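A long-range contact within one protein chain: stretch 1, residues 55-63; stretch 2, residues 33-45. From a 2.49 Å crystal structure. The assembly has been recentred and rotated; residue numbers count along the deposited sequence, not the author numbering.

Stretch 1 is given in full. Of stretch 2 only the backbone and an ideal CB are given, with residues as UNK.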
# COMPACT_ATOMS: atom_id res chain seq x y z
N GLN A 55 5.06 0.79 -29.14
CA GLN A 55 5.56 1.21 -30.43
C GLN A 55 6.83 2.03 -30.34
O GLN A 55 7.59 2.05 -31.31
CB GLN A 55 4.46 1.99 -31.12
CG GLN A 55 3.60 1.08 -31.95
CD GLN A 55 4.48 0.18 -32.79
OE1 GLN A 55 4.85 0.51 -33.92
NE2 GLN A 55 4.94 -0.93 -32.17
N ARG A 56 7.11 2.67 -29.21
CA ARG A 56 8.22 3.61 -29.08
C ARG A 56 9.28 3.14 -28.10
O ARG A 56 10.21 3.90 -27.79
CB ARG A 56 7.67 4.98 -28.70
CG ARG A 56 7.03 5.68 -29.89
CD ARG A 56 5.97 6.67 -29.47
NE ARG A 56 6.45 7.52 -28.37
CZ ARG A 56 7.15 8.63 -28.53
NH1 ARG A 56 7.47 9.05 -29.75
NH2 ARG A 56 7.54 9.33 -27.47
N LEU A 57 9.18 1.91 -27.61
CA LEU A 57 10.23 1.37 -26.76
C LEU A 57 11.55 1.35 -27.53
O LEU A 57 11.58 1.08 -28.73
CB LEU A 57 9.86 -0.03 -26.29
CG LEU A 57 8.62 -0.16 -25.42
CD1 LEU A 57 8.17 -1.60 -25.39
CD2 LEU A 57 8.86 0.35 -23.99
N SER A 58 12.63 1.68 -26.84
CA SER A 58 13.92 1.80 -27.48
C SER A 58 14.46 0.43 -27.88
O SER A 58 14.21 -0.58 -27.21
CB SER A 58 14.92 2.47 -26.55
OG SER A 58 14.27 3.46 -25.77
N VAL A 59 15.22 0.41 -28.97
CA VAL A 59 16.01 -0.74 -29.35
C VAL A 59 17.45 -0.26 -29.55
O VAL A 59 17.69 0.67 -30.32
CB VAL A 59 15.48 -1.43 -30.61
CG1 VAL A 59 16.41 -2.56 -31.01
CG2 VAL A 59 14.08 -1.94 -30.39
N VAL A 60 18.38 -0.90 -28.86
CA VAL A 60 19.79 -0.54 -28.89
C VAL A 60 20.60 -1.84 -28.98
O VAL A 60 20.16 -2.89 -28.51
CB VAL A 60 20.16 0.30 -27.64
CG1 VAL A 60 19.74 -0.43 -26.37
CG2 VAL A 60 21.63 0.64 -27.59
N THR A 61 21.77 -1.77 -29.62
CA THR A 61 22.70 -2.89 -29.61
C THR A 61 23.42 -2.95 -28.27
O THR A 61 23.52 -1.96 -27.54
CB THR A 61 23.74 -2.78 -30.73
OG1 THR A 61 24.70 -1.75 -30.41
CG2 THR A 61 23.09 -2.46 -32.07
N LEU A 62 23.94 -4.14 -27.94
CA LEU A 62 24.67 -4.29 -26.68
C LEU A 62 25.90 -3.40 -26.62
O LEU A 62 26.41 -3.13 -25.52
CB LEU A 62 25.05 -5.76 -26.48
CG LEU A 62 23.90 -6.71 -26.17
CD1 LEU A 62 24.40 -8.10 -25.83
CD2 LEU A 62 23.04 -6.18 -25.02
N GLN A 63 26.39 -2.91 -27.76
CA GLN A 63 27.53 -2.01 -27.78
C GLN A 63 27.13 -0.54 -27.72
O GLN A 63 28.01 0.32 -27.80
CB GLN A 63 28.38 -2.27 -29.02
CG GLN A 63 28.96 -3.68 -29.08
CD GLN A 63 27.91 -4.71 -29.46
OE1 GLN A 63 27.04 -4.45 -30.30
NE2 GLN A 63 27.98 -5.88 -28.84
N UNK A 33 15.20 -6.14 -22.19
CA UNK A 33 15.17 -7.56 -22.51
C UNK A 33 15.85 -7.79 -23.85
O UNK A 33 15.79 -6.94 -24.75
CB UNK A 33 13.73 -8.09 -22.53
N UNK A 34 16.48 -8.95 -23.99
CA UNK A 34 17.14 -9.32 -25.23
C UNK A 34 16.12 -9.71 -26.29
O UNK A 34 15.24 -10.53 -26.03
CB UNK A 34 18.12 -10.47 -24.99
N UNK A 35 16.25 -9.14 -27.47
CA UNK A 35 15.41 -9.50 -28.59
C UNK A 35 15.99 -10.73 -29.29
O UNK A 35 17.14 -11.11 -29.05
CB UNK A 35 15.28 -8.33 -29.56
N UNK A 36 15.19 -11.39 -30.13
CA UNK A 36 15.71 -12.55 -30.87
C UNK A 36 16.97 -12.27 -31.67
O UNK A 36 17.81 -13.16 -31.79
CB UNK A 36 14.63 -13.07 -31.82
N UNK A 37 17.12 -11.06 -32.22
CA UNK A 37 18.28 -10.73 -33.04
C UNK A 37 19.50 -10.32 -32.22
O UNK A 37 20.48 -9.83 -32.78
CB UNK A 37 17.92 -9.60 -34.01
N UNK A 38 19.44 -10.47 -30.90
CA UNK A 38 20.53 -10.09 -30.04
C UNK A 38 20.55 -8.63 -29.63
O UNK A 38 21.38 -8.25 -28.81
CB UNK A 38 21.85 -10.43 -30.73
N UNK A 39 19.66 -7.81 -30.18
CA UNK A 39 19.58 -6.43 -29.74
C UNK A 39 18.75 -6.32 -28.46
O UNK A 39 18.10 -7.27 -28.01
CB UNK A 39 18.98 -5.55 -30.84
N UNK A 40 18.76 -5.13 -27.87
CA UNK A 40 18.16 -4.87 -26.58
C UNK A 40 16.91 -4.02 -26.76
O UNK A 40 16.97 -2.96 -27.38
CB UNK A 40 19.16 -4.18 -25.65
N UNK A 41 15.79 -4.50 -26.23
CA UNK A 41 14.59 -3.69 -26.08
C UNK A 41 14.62 -3.06 -24.69
O UNK A 41 14.90 -3.74 -23.70
CB UNK A 41 13.32 -4.52 -26.29
N UNK A 42 14.36 -1.76 -24.62
CA UNK A 42 14.49 -1.06 -23.34
C UNK A 42 13.45 0.05 -23.26
O UNK A 42 12.96 0.54 -24.27
CB UNK A 42 15.90 -0.49 -23.17
N UNK A 43 13.13 0.43 -22.02
CA UNK A 43 12.21 1.54 -21.81
C UNK A 43 12.91 2.86 -22.10
O UNK A 43 14.09 3.03 -21.78
CB UNK A 43 11.66 1.53 -20.38
N UNK A 44 12.23 3.81 -22.73
CA UNK A 44 12.92 5.01 -23.21
C UNK A 44 13.25 5.96 -22.07
O UNK A 44 12.81 5.80 -20.92
CB UNK A 44 12.07 5.73 -24.25
N UNK A 45 14.05 6.97 -22.40
CA UNK A 45 14.46 7.98 -21.44
C UNK A 45 13.27 8.78 -20.92
O UNK A 45 12.25 8.92 -21.61
CB UNK A 45 15.49 8.92 -22.07

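The backbone sets the frame. Strand 58-60 runs antiparallel to positions 40-42, with N-to-C directions at 151°, and the CA of Val 59 lies 4.6 Å from the CA of position 41.

Positions 33 to 37 have ideal CB atoms with nothing of stretch 1 within 5.5 Å, so stretch 1 constrains them little. At 34 and 35 a long apolar chain could still reach across. Leu 33 makes no contact; Leu 34 sends CD2 to 4.3 Å from Leu 62 CD2, and Leu 35 places CD1 3.9 Å from Val 59 CG1. Position 36, with phi -54°, admits proline, and is Pro 36. Position 37 lies in the type I turn from 35 to 38, where a short acceptor could hold the following backbone; Asp 37 OD1 accepts from N of residue 39 at 3.0 Å.

Position 38 has phi/psi 85/-7, and a CB there would be jammed against the preceding carbonyl oxygen. This calls for glycine, and it is Gly 38, whose O accepts from the O of a water at 3.0 Å; that O accepts from Leu 62 N at 2.7 Å.

At 39 the ideal CB is 4.0 Å from Val 59 CG1 and 3.7 Å from Val 60 O; polar or medium apolar chains would suit. Asn 39 sets OD1 3.4 Å from Thr 61 CG2 and takes a weak hydrogen bond from the same water.

Position 40 is a hydrogen-bonded pair with Val 60: its N donates to Val 60 O at 2.7 Å, and its O accepts from Val 60 N at 2.9 Å. The ideal CB is tight against Val 60 O at 3.3 Å. It lies 4.4 Å from Leu 62 CD2, which favours an apolar chain. Leu 40 puts CD2 3.8 Å from Leu 62 CD2.

Position 41 shares the face of Val 59, with CB 4.9 Å from Val 59 CG2; leucine, isoleucine or methionine are plausible. Leu 41 CD1 lies 3.7 Å from Leu 57 CB and 3.9 Å from Val 59 CG2.

Position 42 pairs with Ser 58: N donates to Ser 58 O at 2.9 Å, and O accepts weakly from Ser 58 N at 2.8 Å. Its CB lies 4.4 Å from Ser 58 O and 5.0 Å from Val 60 CG1, an apolar neighbour, so apolar residues, alanine among them, would suit. Ala 42 adds only a methyl.

At 43 CB points away, leaving the choice open; Thr 43 CG2 is 4.4 Å from Leu 57 CD2.

At 44 CB points toward stretch 1, 3.5 Å from Ser 58 OG; a compact chain, apolar or small polar, would suit, and phi -75° permits proline. Pro 44 brings CD 4.0 Å from Leu 57 CD2.

Position 45 is out of contact; Thr 45 fills it.

Stretch 2, residues 33-45: LLLPDGNLLATPT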
# COMPACT_ATOMS: atom_id res chain seq x y z
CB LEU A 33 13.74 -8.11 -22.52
CG LEU A 33 12.70 -7.51 -23.47
CD1 LEU A 33 12.78 -8.12 -24.86
CD2 LEU A 33 11.29 -7.70 -22.92
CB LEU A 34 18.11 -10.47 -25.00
CG LEU A 34 19.54 -10.06 -24.67
CD1 LEU A 34 20.41 -11.29 -24.40
CD2 LEU A 34 20.12 -9.22 -25.81
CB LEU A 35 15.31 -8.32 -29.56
CG LEU A 35 14.53 -7.12 -29.01
CD1 LEU A 35 14.70 -5.90 -29.90
CD2 LEU A 35 13.05 -7.46 -28.82
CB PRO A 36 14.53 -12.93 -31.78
CG PRO A 36 13.33 -12.53 -30.99
CD PRO A 36 13.72 -11.28 -30.24
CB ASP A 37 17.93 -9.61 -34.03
CG ASP A 37 17.36 -8.38 -33.34
OD1 ASP A 37 17.45 -8.29 -32.09
OD2 ASP A 37 16.84 -7.49 -34.04
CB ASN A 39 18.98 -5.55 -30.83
CG ASN A 39 19.90 -5.40 -32.02
OD1 ASN A 39 21.11 -5.24 -31.86
ND2 ASN A 39 19.34 -5.49 -33.22
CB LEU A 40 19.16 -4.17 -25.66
CG LEU A 40 19.07 -4.52 -24.19
CD1 LEU A 40 18.94 -6.03 -24.05
CD2 LEU A 40 20.29 -4.00 -23.49
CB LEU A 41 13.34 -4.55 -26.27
CG LEU A 41 11.98 -3.85 -26.17
CD1 LEU A 41 11.71 -3.05 -27.44
CD2 LEU A 41 10.84 -4.86 -25.92
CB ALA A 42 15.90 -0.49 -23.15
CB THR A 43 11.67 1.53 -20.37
OG1 THR A 43 12.75 1.64 -19.44
CG2 THR A 43 10.94 0.24 -20.08
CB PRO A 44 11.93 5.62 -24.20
CG PRO A 44 10.60 5.12 -23.76
CD PRO A 44 10.83 3.75 -23.18
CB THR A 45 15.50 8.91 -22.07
OG1 THR A 45 15.99 9.83 -21.09
CG2 THR A 45 14.88 9.70 -23.23
O HOH W 1 23.41 -6.22 -29.64
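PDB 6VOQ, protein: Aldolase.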